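Local coordinates for protein VIN1 (PDB 6BFI) that binds actin filaments and, as a sponge member of the vinculin/alpha-catenin family, may take part in cell-cell adhesion, at residues A[511-521]-A[592-603]; A[379-390]-A[472-483]. All coordinates share one frame; numbering follows the deposited sequence.

Contact 1 of 2, residues A[511-521]-A[592-603]; sequences VKEAKRIALAE and QRKFCSSADKVV
Phe595 lies between Ala514 and Ala518 where helices 496-519 and 589-615 pack antiparallel, their local axes 10.0 Å apart and 178° from one another, as neighbours in the kind of antiparallel helical bundle from which vinculin-family proteins are built. With CG anti to the backbone N (chi1 158°), the ring is carried across to the two alanines. Its CE2 is 3.6 Å from CB of Ala518, and CZ is 3.9 Å from CB of Ala514. The Ala514 carbonyl oxygen meets the ring at its edge, in the ring plane. Leu527 of helix 524-550 and Met575 and Val582 of helix 572-584 also touch this ring, so Phe595 belongs to the shared interior of the bundle. One end of the interface is aliphatic: Val511 sets CG1 against CB of Ala599 at 3.7 Å, while its CG2 meets CG2 of Val603.

Lys515 runs along the flank. Its CG lies 3.8 Å from SG of Cys596, and the aliphatic chain passes that side chain before a bend at chi3 (-65°) carries the amine to Asp600, whose side chain it crosses at about a right angle. This salt bridge lies at one margin of the apolar packing. At the other end, where helix 496-519 stops, the extended side chain of Gln592 brings its amide to the last turn, near the carbonyl oxygen of Ala518. Leu519 places CD2 beside the amide oxygen OE1; the poorly ordered Glu521 also comes near this amide, but its position is doubtful. Gln592 NE2 also has a weak hydrogen bond to the carbonyl of Pro586. Between Lys515 and Asp600, NZ meets OD1 at 3.1 Å through the syn lone pair, on the side of OD2.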
loop_
_atom_site.group_PDB
_atom_site.type_symbol
_atom_site.label_atom_id
_atom_site.label_comp_id
_atom_site.label_asym_id
_atom_site.label_seq_id
_atom_site.Cartn_x
_atom_site.Cartn_y
_atom_site.Cartn_z
ATOM N N VAL A 511 31.190 -6.178 -22.531
ATOM C CA VAL A 511 31.481 -7.157 -23.574
ATOM C C VAL A 511 32.632 -6.676 -24.450
ATOM O O VAL A 511 33.492 -7.467 -24.855
ATOM C CB VAL A 511 30.217 -7.453 -24.403
ATOM C CG1 VAL A 511 30.582 -8.161 -25.702
ATOM C CG2 VAL A 511 29.247 -8.299 -23.595
ATOM N N LYS A 512 32.673 -5.375 -24.752
ATOM C CA LYS A 512 33.813 -4.826 -25.480
ATOM C C LYS A 512 35.110 -5.051 -24.711
ATOM O O LYS A 512 36.113 -5.502 -25.276
ATOM C CB LYS A 512 33.599 -3.335 -25.756
ATOM C CG LYS A 512 34.882 -2.511 -25.736
ATOM C CD LYS A 512 34.774 -1.254 -26.583
ATOM C CE LYS A 512 34.862 -1.582 -28.066
ATOM N NZ LYS A 512 34.969 -0.357 -28.908
ATOM N N GLU A 513 35.101 -4.753 -23.409
ATOM C CA GLU A 513 36.303 -4.946 -22.604
ATOM C C GLU A 513 36.691 -6.418 -22.538
ATOM O O GLU A 513 37.880 -6.754 -22.547
ATOM C CB GLU A 513 36.088 -4.375 -21.202
ATOM C CG GLU A 513 37.329 -4.381 -20.323
ATOM C CD GLU A 513 38.513 -3.693 -20.976
ATOM O OE1 GLU A 513 39.603 -4.303 -21.018
ATOM O OE2 GLU A 513 38.350 -2.549 -21.451
ATOM N N ALA A 514 35.700 -7.312 -22.490
ATOM C CA ALA A 514 35.992 -8.741 -22.433
ATOM C C ALA A 514 36.587 -9.238 -23.744
ATOM O O ALA A 514 37.479 -10.094 -23.741
ATOM C CB ALA A 514 34.728 -9.525 -22.082
ATOM N N LYS A 515 36.100 -8.725 -24.877
ATOM C CA LYS A 515 36.708 -9.069 -26.159
ATOM C C LYS A 515 38.130 -8.530 -26.248
ATOM O O LYS A 515 39.021 -9.193 -26.795
ATOM C CB LYS A 515 35.856 -8.536 -27.311
ATOM C CG LYS A 515 34.504 -9.218 -27.459
ATOM C CD LYS A 515 33.776 -8.750 -28.715
ATOM C CE LYS A 515 33.425 -7.270 -28.645
ATOM N NZ LYS A 515 32.638 -6.826 -29.831
ATOM N N ARG A 516 38.360 -7.329 -25.711
ATOM C CA ARG A 516 39.709 -6.773 -25.675
ATOM C C ARG A 516 40.643 -7.654 -24.852
ATOM O O ARG A 516 41.772 -7.940 -25.265
ATOM C CB ARG A 516 39.673 -5.354 -25.111
ATOM C CG ARG A 516 41.042 -4.773 -24.811
ATOM C CD ARG A 516 40.938 -3.526 -23.950
ATOM N NE ARG A 516 42.252 -3.052 -23.532
ATOM C CZ ARG A 516 42.890 -3.481 -22.448
ATOM N NH1 ARG A 516 42.331 -4.396 -21.668
ATOM N NH2 ARG A 516 44.087 -2.996 -22.145
ATOM N N ILE A 517 40.184 -8.094 -23.678
ATOM C CA ILE A 517 40.997 -8.964 -22.834
ATOM C C ILE A 517 41.180 -10.330 -23.485
ATOM O O ILE A 517 42.184 -11.013 -23.249
ATOM C CB ILE A 517 40.363 -9.071 -21.432
ATOM C CG1 ILE A 517 40.290 -7.691 -20.778
ATOM C CG2 ILE A 517 41.147 -10.022 -20.540
ATOM C CD1 ILE A 517 39.557 -7.675 -19.454
ATOM N N ALA A 518 40.233 -10.745 -24.329
ATOM C CA ALA A 518 40.331 -12.052 -24.970
ATOM C C ALA A 518 41.323 -12.043 -26.127
ATOM O O ALA A 518 42.088 -12.998 -26.294
ATOM C CB ALA A 518 38.954 -12.503 -25.453
ATOM N N LEU A 519 41.326 -10.982 -26.935
ATOM C CA LEU A 519 42.242 -10.926 -28.072
ATOM C C LEU A 519 43.672 -10.664 -27.613
ATOM O O LEU A 519 44.572 -11.482 -27.843
ATOM C CB LEU A 519 41.782 -9.861 -29.066
ATOM C CG LEU A 519 40.513 -10.211 -29.848
ATOM C CD1 LEU A 519 40.252 -9.182 -30.936
ATOM C CD2 LEU A 519 40.614 -11.610 -30.440
ATOM N N ALA A 520 43.906 -9.522 -26.971
ATOM C CA ALA A 520 45.202 -9.236 -26.374
ATOM C C ALA A 520 45.314 -9.990 -25.056
ATOM O O ALA A 520 44.483 -9.814 -24.161
ATOM C CB ALA A 520 45.376 -7.735 -26.158
ATOM N N GLU A 521 46.340 -10.829 -24.934
ATOM C CA GLU A 521 46.420 -11.767 -23.819
ATOM C C GLU A 521 46.746 -11.073 -22.504
ATOM O O GLU A 521 47.916 -10.942 -22.128
ATOM C CB GLU A 521 47.444 -12.861 -24.115
ATOM C CG GLU A 521 47.017 -13.779 -25.244
ATOM C CD GLU A 521 45.542 -14.132 -25.171
ATOM O OE1 GLU A 521 45.096 -14.645 -24.123
ATOM O OE2 GLU A 521 44.825 -13.882 -26.163
ATOM N N GLN A 592 39.035 -17.813 -29.198
ATOM C CA GLN A 592 38.761 -16.394 -28.995
ATOM C C GLN A 592 37.652 -15.911 -29.921
ATOM O O GLN A 592 36.769 -15.154 -29.501
ATOM C CB GLN A 592 40.033 -15.575 -29.211
ATOM C CG GLN A 592 41.132 -15.837 -28.196
ATOM C CD GLN A 592 42.411 -15.090 -28.519
ATOM O OE1 GLN A 592 42.527 -14.454 -29.567
ATOM N NE2 GLN A 592 43.384 -15.163 -27.616
ATOM N N ARG A 593 37.680 -16.339 -31.188
ATOM C CA ARG A 593 36.619 -15.959 -32.115
ATOM C C ARG A 593 35.270 -16.505 -31.664
ATOM O O ARG A 593 34.257 -15.792 -31.707
ATOM C CB ARG A 593 36.947 -16.448 -33.526
ATOM C CG ARG A 593 38.079 -15.699 -34.201
ATOM C CD ARG A 593 38.183 -16.084 -35.668
ATOM N NE ARG A 593 38.560 -17.484 -35.846
ATOM C CZ ARG A 593 39.798 -17.897 -36.095
ATOM N NH1 ARG A 593 40.783 -17.015 -36.200
ATOM N NH2 ARG A 593 40.053 -19.190 -36.243
ATOM N N LYS A 594 35.237 -17.768 -31.229
ATOM C CA LYS A 594 33.994 -18.351 -30.729
ATOM C C LYS A 594 33.441 -17.541 -29.562
ATOM O O LYS A 594 32.252 -17.197 -29.535
ATOM C CB LYS A 594 34.226 -19.804 -30.309
ATOM C CG LYS A 594 34.709 -20.715 -31.422
ATOM C CD LYS A 594 35.065 -22.093 -30.880
ATOM C CE LYS A 594 35.607 -22.999 -31.975
ATOM N NZ LYS A 594 36.119 -24.289 -31.430
ATOM N N PHE A 595 34.298 -17.223 -28.588
ATOM C CA PHE A 595 33.850 -16.454 -27.431
ATOM C C PHE A 595 33.343 -15.076 -27.841
ATOM O O PHE A 595 32.302 -14.620 -27.352
ATOM C CB PHE A 595 34.982 -16.325 -26.413
ATOM C CG PHE A 595 34.817 -15.166 -25.474
ATOM C CD1 PHE A 595 33.837 -15.185 -24.495
ATOM C CD2 PHE A 595 35.636 -14.055 -25.573
ATOM C CE1 PHE A 595 33.678 -14.116 -23.633
ATOM C CE2 PHE A 595 35.482 -12.983 -24.713
ATOM C CZ PHE A 595 34.502 -13.014 -23.742
ATOM N N CYS A 596 34.067 -14.395 -28.735
ATOM C CA CYS A 596 33.636 -13.072 -29.174
ATOM C C CYS A 596 32.273 -13.131 -29.853
ATOM O O CYS A 596 31.406 -12.286 -29.597
ATOM C CB CYS A 596 34.680 -12.464 -30.111
ATOM S SG CYS A 596 36.256 -12.053 -29.318
ATOM N N SER A 597 32.058 -14.134 -30.710
ATOM C CA SER A 597 30.760 -14.275 -31.365
ATOM C C SER A 597 29.658 -14.572 -30.355
ATOM O O SER A 597 28.530 -14.081 -30.494
ATOM C CB SER A 597 30.825 -15.370 -32.428
ATOM O OG SER A 597 31.829 -15.088 -33.389
ATOM N N SER A 598 29.964 -15.371 -29.328
ATOM C CA SER A 598 28.958 -15.694 -28.317
ATOM C C SER A 598 28.567 -14.460 -27.509
ATOM O O SER A 598 27.377 -14.208 -27.269
ATOM C CB SER A 598 29.482 -16.798 -27.397
ATOM O OG SER A 598 29.763 -17.983 -28.121
ATOM N N ALA A 599 29.560 -13.675 -27.081
ATOM C CA ALA A 599 29.269 -12.447 -26.348
ATOM C C ALA A 599 28.480 -11.465 -27.208
ATOM O O ALA A 599 27.523 -10.838 -26.732
ATOM C CB ALA A 599 30.570 -11.817 -25.852
ATOM N N ASP A 600 28.862 -11.324 -28.483
ATOM C CA ASP A 600 28.066 -10.511 -29.398
ATOM C C ASP A 600 26.635 -11.025 -29.499
ATOM O O ASP A 600 25.696 -10.226 -29.625
ATOM C CB ASP A 600 28.722 -10.476 -30.780
ATOM C CG ASP A 600 30.039 -9.718 -30.787
ATOM O OD1 ASP A 600 30.196 -8.783 -29.967
ATOM O OD2 ASP A 600 30.915 -10.046 -31.616
ATOM N N LYS A 601 26.443 -12.345 -29.432
ATOM C CA LYS A 601 25.090 -12.889 -29.446
ATOM C C LYS A 601 24.320 -12.463 -28.201
ATOM O O LYS A 601 23.124 -12.149 -28.274
ATOM C CB LYS A 601 25.132 -14.414 -29.559
ATOM C CG LYS A 601 23.889 -15.014 -30.192
ATOM C CD LYS A 601 23.817 -14.676 -31.672
ATOM C CE LYS A 601 22.380 -14.499 -32.134
ATOM N NZ LYS A 601 21.530 -15.680 -31.818
ATOM N N VAL A 602 24.995 -12.440 -27.047
ATOM C CA VAL A 602 24.365 -11.921 -25.833
ATOM C C VAL A 602 23.915 -10.478 -26.041
ATOM O O VAL A 602 22.754 -10.124 -25.784
ATOM C CB VAL A 602 25.323 -12.044 -24.634
ATOM C CG1 VAL A 602 24.746 -11.328 -23.423
ATOM C CG2 VAL A 602 25.596 -13.510 -24.319
ATOM N N VAL A 603 24.831 -9.624 -26.515
ATOM C CA VAL A 603 24.491 -8.222 -26.765
ATOM C C VAL A 603 23.270 -8.115 -27.670
ATOM O O VAL A 603 22.353 -7.321 -27.416
ATOM C CB VAL A 603 25.702 -7.475 -27.360
ATOM C CG1 VAL A 603 25.272 -6.128 -27.930
ATOM C CG2 VAL A 603 26.781 -7.285 -26.307
#

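Contact 2 of 2, residues A[379-390]-A[472-483]; sequences VGGPIKALEDAA and LRTVKEKWLEAA
Ile383 is the main bump where helices 381-390 and 466-493 pair antiparallel in a vinculin-family helical bundle, their local axes 10.9 Å apart at 173°. Its CD1 enters the hollow between Lys476 and Trp479, 3.8 Å from CG of the lysine and 3.8 Å from CB of the tryptophan. Beside it, CD2 of Leu480 fills the shallow notch over Gly380, 3.8 Å from the glycine CA. Val379 CG1 occupies the dip between Ala483 CB and the six-membered end of the indole, whose edge faces the Val379 carbonyl oxygen. Glu387, extended with CG anti to the backbone N (chi1 -172°), lays Glu387 CG 3.7 Å from Leu472 CD2 and carries the glutamate carboxylate to the charged rim. There OE1 accepts from Lys476 NZ at 2.9 Å and from Lys384 NZ at 3.1 Å, while a water links OE2 to Lys476 NZ. A leucine here, lacking the carboxylate, is likely to leave the two ammonium groups, with Lys384 NZ 3.8 Å from Lys476 NZ, repelling each other without their shared acceptor. Helix 399-427 backs the pair through Phe410, which meets both Ile383 and Trp479; Leu445 of helix 432-449 packs on Trp479 and Ala483, and helix 452-460 lies against Leu472.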
loop_
_atom_site.group_PDB
_atom_site.type_symbol
_atom_site.label_atom_id
_atom_site.label_comp_id
_atom_site.label_asym_id
_atom_site.label_seq_id
_atom_site.Cartn_x
_atom_site.Cartn_y
_atom_site.Cartn_z
ATOM N N VAL A 379 22.663 -10.258 -6.288
ATOM C CA VAL A 379 22.053 -10.182 -4.964
ATOM C C VAL A 379 22.585 -11.286 -4.054
ATOM O O VAL A 379 22.909 -11.040 -2.886
ATOM C CB VAL A 379 20.519 -10.233 -5.081
ATOM C CG1 VAL A 379 19.883 -10.264 -3.705
ATOM C CG2 VAL A 379 20.010 -9.043 -5.874
ATOM N N GLY A 380 22.691 -12.512 -4.570
ATOM C CA GLY A 380 23.077 -13.655 -3.766
ATOM C C GLY A 380 24.558 -13.950 -3.672
ATOM O O GLY A 380 24.955 -14.807 -2.879
ATOM N N GLY A 381 25.384 -13.264 -4.459
ATOM C CA GLY A 381 26.811 -13.494 -4.476
ATOM C C GLY A 381 27.499 -13.325 -3.132
ATOM O O GLY A 381 28.136 -14.253 -2.619
ATOM N N PRO A 382 27.399 -12.128 -2.539
ATOM C CA PRO A 382 28.140 -11.876 -1.290
ATOM C C PRO A 382 27.765 -12.796 -0.138
ATOM O O PRO A 382 28.652 -13.207 0.622
ATOM C CB PRO A 382 27.802 -10.411 -0.983
ATOM C CG PRO A 382 27.517 -9.812 -2.316
ATOM C CD PRO A 382 26.814 -10.891 -3.087
ATOM N N ILE A 383 26.482 -13.132 0.023
ATOM C CA ILE A 383 26.110 -14.011 1.129
ATOM C C ILE A 383 26.593 -15.432 0.866
ATOM O O ILE A 383 26.906 -16.174 1.808
ATOM C CB ILE A 383 24.591 -13.965 1.391
ATOM C CG1 ILE A 383 24.266 -14.636 2.730
ATOM C CG2 ILE A 383 23.821 -14.644 0.273
ATOM C CD1 ILE A 383 22.791 -14.641 3.077
ATOM N N LYS A 384 26.671 -15.835 -0.406
ATOM C CA LYS A 384 27.257 -17.131 -0.729
ATOM C C LYS A 384 28.746 -17.144 -0.416
ATOM O O LYS A 384 29.268 -18.133 0.114
ATOM C CB LYS A 384 27.011 -17.468 -2.200
ATOM C CG LYS A 384 27.554 -18.819 -2.621
ATOM C CD LYS A 384 26.926 -19.934 -1.804
ATOM C CE LYS A 384 27.450 -21.294 -2.229
ATOM N NZ LYS A 384 26.859 -22.389 -1.412
ATOM N N ALA A 385 29.443 -16.048 -0.728
ATOM C CA ALA A 385 30.852 -15.937 -0.367
ATOM C C ALA A 385 31.044 -15.971 1.144
ATOM O O ALA A 385 32.037 -16.523 1.633
ATOM C CB ALA A 385 31.443 -14.655 -0.955
ATOM N N LEU A 386 30.103 -15.396 1.900
ATOM C CA LEU A 386 30.189 -15.461 3.356
ATOM C C LEU A 386 29.972 -16.882 3.861
ATOM O O LEU A 386 30.702 -17.351 4.743
ATOM C CB LEU A 386 29.178 -14.507 3.989
ATOM C CG LEU A 386 29.080 -14.571 5.516
ATOM C CD1 LEU A 386 30.375 -14.109 6.169
ATOM C CD2 LEU A 386 27.904 -13.752 6.013
ATOM N N GLU A 387 28.973 -17.585 3.315
ATOM C CA GLU A 387 28.735 -18.963 3.734
ATOM C C GLU A 387 29.932 -19.852 3.412
ATOM O O GLU A 387 30.317 -20.705 4.221
ATOM C CB GLU A 387 27.470 -19.512 3.075
ATOM C CG GLU A 387 27.046 -20.876 3.610
ATOM C CD GLU A 387 26.029 -21.572 2.723
ATOM O OE1 GLU A 387 26.198 -21.550 1.486
ATOM O OE2 GLU A 387 25.059 -22.140 3.266
ATOM N N ASP A 388 30.535 -19.667 2.235
ATOM C CA ASP A 388 31.734 -20.430 1.900
ATOM C C ASP A 388 32.908 -20.049 2.791
ATOM O O ASP A 388 33.747 -20.901 3.107
ATOM C CB ASP A 388 32.098 -20.229 0.428
ATOM C CG ASP A 388 31.042 -20.773 -0.511
ATOM O OD1 ASP A 388 30.259 -21.646 -0.083
ATOM O OD2 ASP A 388 30.996 -20.332 -1.680
ATOM N N ALA A 389 32.986 -18.781 3.206
ATOM C CA ALA A 389 34.041 -18.372 4.127
ATOM C C ALA A 389 33.872 -19.040 5.484
ATOM O O ALA A 389 34.860 -19.416 6.127
ATOM C CB ALA A 389 34.052 -16.850 4.272
ATOM N N ALA A 390 32.626 -19.201 5.935
ATOM C CA ALA A 390 32.382 -19.892 7.195
ATOM C C ALA A 390 32.703 -21.377 7.096
ATOM O O ALA A 390 33.088 -21.994 8.095
ATOM C CB ALA A 390 30.932 -19.694 7.631
ATOM N N LEU A 472 22.525 -22.253 9.285
ATOM C CA LEU A 472 23.097 -21.206 8.443
ATOM C C LEU A 472 22.486 -21.229 7.051
ATOM O O LEU A 472 22.189 -20.173 6.478
ATOM C CB LEU A 472 24.616 -21.360 8.362
ATOM C CG LEU A 472 25.342 -20.476 7.340
ATOM C CD1 LEU A 472 25.091 -18.996 7.611
ATOM C CD2 LEU A 472 26.835 -20.772 7.320
ATOM N N ARG A 473 22.287 -22.424 6.486
ATOM C CA ARG A 473 21.655 -22.508 5.172
ATOM C C ARG A 473 20.222 -21.991 5.217
ATOM O O ARG A 473 19.776 -21.293 4.297
ATOM C CB ARG A 473 21.697 -23.948 4.661
ATOM C CG ARG A 473 20.966 -24.161 3.347
ATOM C CD ARG A 473 21.292 -25.522 2.761
ATOM N NE ARG A 473 21.314 -26.560 3.787
ATOM C CZ ARG A 473 21.588 -27.840 3.552
ATOM N NH1 ARG A 473 21.861 -28.246 2.320
ATOM N NH2 ARG A 473 21.586 -28.714 4.549
ATOM N N THR A 474 19.491 -22.308 6.287
ATOM C CA THR A 474 18.113 -21.840 6.411
ATOM C C THR A 474 18.053 -20.316 6.474
ATOM O O THR A 474 17.247 -19.682 5.777
ATOM C CB THR A 474 17.462 -22.453 7.649
ATOM O OG1 THR A 474 17.449 -23.881 7.530
ATOM C CG2 THR A 474 16.040 -21.952 7.793
ATOM N N VAL A 475 18.899 -19.711 7.312
ATOM C CA VAL A 475 18.945 -18.254 7.397
ATOM C C VAL A 475 19.335 -17.659 6.051
ATOM O O VAL A 475 18.798 -16.625 5.630
ATOM C CB VAL A 475 19.909 -17.812 8.514
ATOM C CG1 VAL A 475 20.019 -16.296 8.554
ATOM C CG2 VAL A 475 19.439 -18.347 9.856
ATOM N N LYS A 476 20.262 -18.314 5.345
ATOM C CA LYS A 476 20.644 -17.856 4.015
ATOM C C LYS A 476 19.447 -17.834 3.074
ATOM O O LYS A 476 19.270 -16.884 2.305
ATOM C CB LYS A 476 21.751 -18.747 3.446
ATOM C CG LYS A 476 22.307 -18.262 2.114
ATOM C CD LYS A 476 23.330 -19.231 1.531
ATOM C CE LYS A 476 22.669 -20.502 1.021
ATOM N NZ LYS A 476 23.607 -21.338 0.218
ATOM N N GLU A 477 18.608 -18.872 3.126
ATOM C CA GLU A 477 17.446 -18.909 2.246
ATOM C C GLU A 477 16.385 -17.895 2.661
ATOM O O GLU A 477 15.645 -17.395 1.806
ATOM C CB GLU A 477 16.861 -20.320 2.207
ATOM C CG GLU A 477 17.817 -21.346 1.619
ATOM C CD GLU A 477 17.298 -22.765 1.740
ATOM O OE1 GLU A 477 17.034 -23.399 0.695
ATOM O OE2 GLU A 477 17.149 -23.244 2.884
ATOM N N LYS A 478 16.288 -17.579 3.955
ATOM C CA LYS A 478 15.391 -16.501 4.363
ATOM C C LYS A 478 15.866 -15.159 3.822
ATOM O O LYS A 478 15.062 -14.369 3.303
ATOM C CB LYS A 478 15.271 -16.454 5.886
ATOM C CG LYS A 478 14.528 -17.636 6.474
ATOM C CD LYS A 478 13.126 -17.723 5.899
ATOM C CE LYS A 478 12.522 -19.095 6.128
ATOM N NZ LYS A 478 11.163 -19.201 5.533
ATOM N N TRP A 479 17.172 -14.891 3.924
ATOM C CA TRP A 479 17.706 -13.648 3.379
ATOM C C TRP A 479 17.506 -13.581 1.870
ATOM O O TRP A 479 17.130 -12.532 1.334
ATOM C CB TRP A 479 19.186 -13.503 3.730
ATOM C CG TRP A 479 19.762 -12.167 3.331
ATOM C CD1 TRP A 479 19.934 -11.077 4.135
ATOM C CD2 TRP A 479 20.224 -11.780 2.029
ATOM N NE1 TRP A 479 20.479 -10.039 3.416
ATOM C CE2 TRP A 479 20.666 -10.445 2.121
ATOM C CE3 TRP A 479 20.310 -12.434 0.797
ATOM C CZ2 TRP A 479 21.186 -9.754 1.030
ATOM C CZ3 TRP A 479 20.822 -11.745 -0.285
ATOM C CH2 TRP A 479 21.253 -10.419 -0.163
ATOM N N LEU A 480 17.748 -14.691 1.168
ATOM C CA LEU A 480 17.566 -14.701 -0.280
ATOM C C LEU A 480 16.104 -14.501 -0.657
ATOM O O LEU A 480 15.798 -13.843 -1.657
ATOM C CB LEU A 480 18.097 -16.008 -0.872
ATOM C CG LEU A 480 19.616 -16.161 -0.940
ATOM C CD1 LEU A 480 20.003 -17.517 -1.525
ATOM C CD2 LEU A 480 20.231 -15.029 -1.747
ATOM N N GLU A 481 15.185 -15.066 0.129
ATOM C CA GLU A 481 13.765 -14.879 -0.153
ATOM C C GLU A 481 13.362 -13.417 0.012
ATOM O O GLU A 481 12.766 -12.820 -0.895
ATOM C CB GLU A 481 12.928 -15.779 0.756
ATOM C CG GLU A 481 11.438 -15.474 0.720
ATOM C CD GLU A 481 10.911 -14.969 2.051
ATOM O OE1 GLU A 481 11.382 -15.455 3.103
ATOM O OE2 GLU A 481 10.028 -14.084 2.044
ATOM N N ALA A 482 13.691 -12.822 1.163
ATOM C CA ALA A 482 13.337 -11.424 1.389
ATOM C C ALA A 482 13.977 -10.516 0.346
ATOM O O ALA A 482 13.318 -9.618 -0.197
ATOM C CB ALA A 482 13.754 -10.998 2.796
ATOM N N ALA A 483 15.256 -10.748 0.041
ATOM C CA ALA A 483 15.967 -9.892 -0.902
ATOM C C ALA A 483 15.415 -10.038 -2.314
ATOM O O ALA A 483 15.341 -9.056 -3.062
ATOM C CB ALA A 483 17.461 -10.213 -0.869
HETATM O O HOH W 1 24.004 -24.038 1.593
#

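Overall arrangement
Contacts 1 and 2 follow one another along the chain: contact 2 closes before contact 1 opens, and helices 466-493 and 496-519, one from each, are consecutive. They share no helix, and their nearest atoms are about 17 Å apart, with centres about 31 Å apart. The centre of contact 1 is about 45 Å from the centre of the chain, that of contact 2 about 28 Å. Both are partly buried, each combining an aromatic interior side with a polar margin. In contact 1 small alanines are consistent with the slightly closer axes, and one salt bridge crosses the interface; contact 2 uses bulkier isoleucine and tryptophan and has a branched charge network with a bridging water.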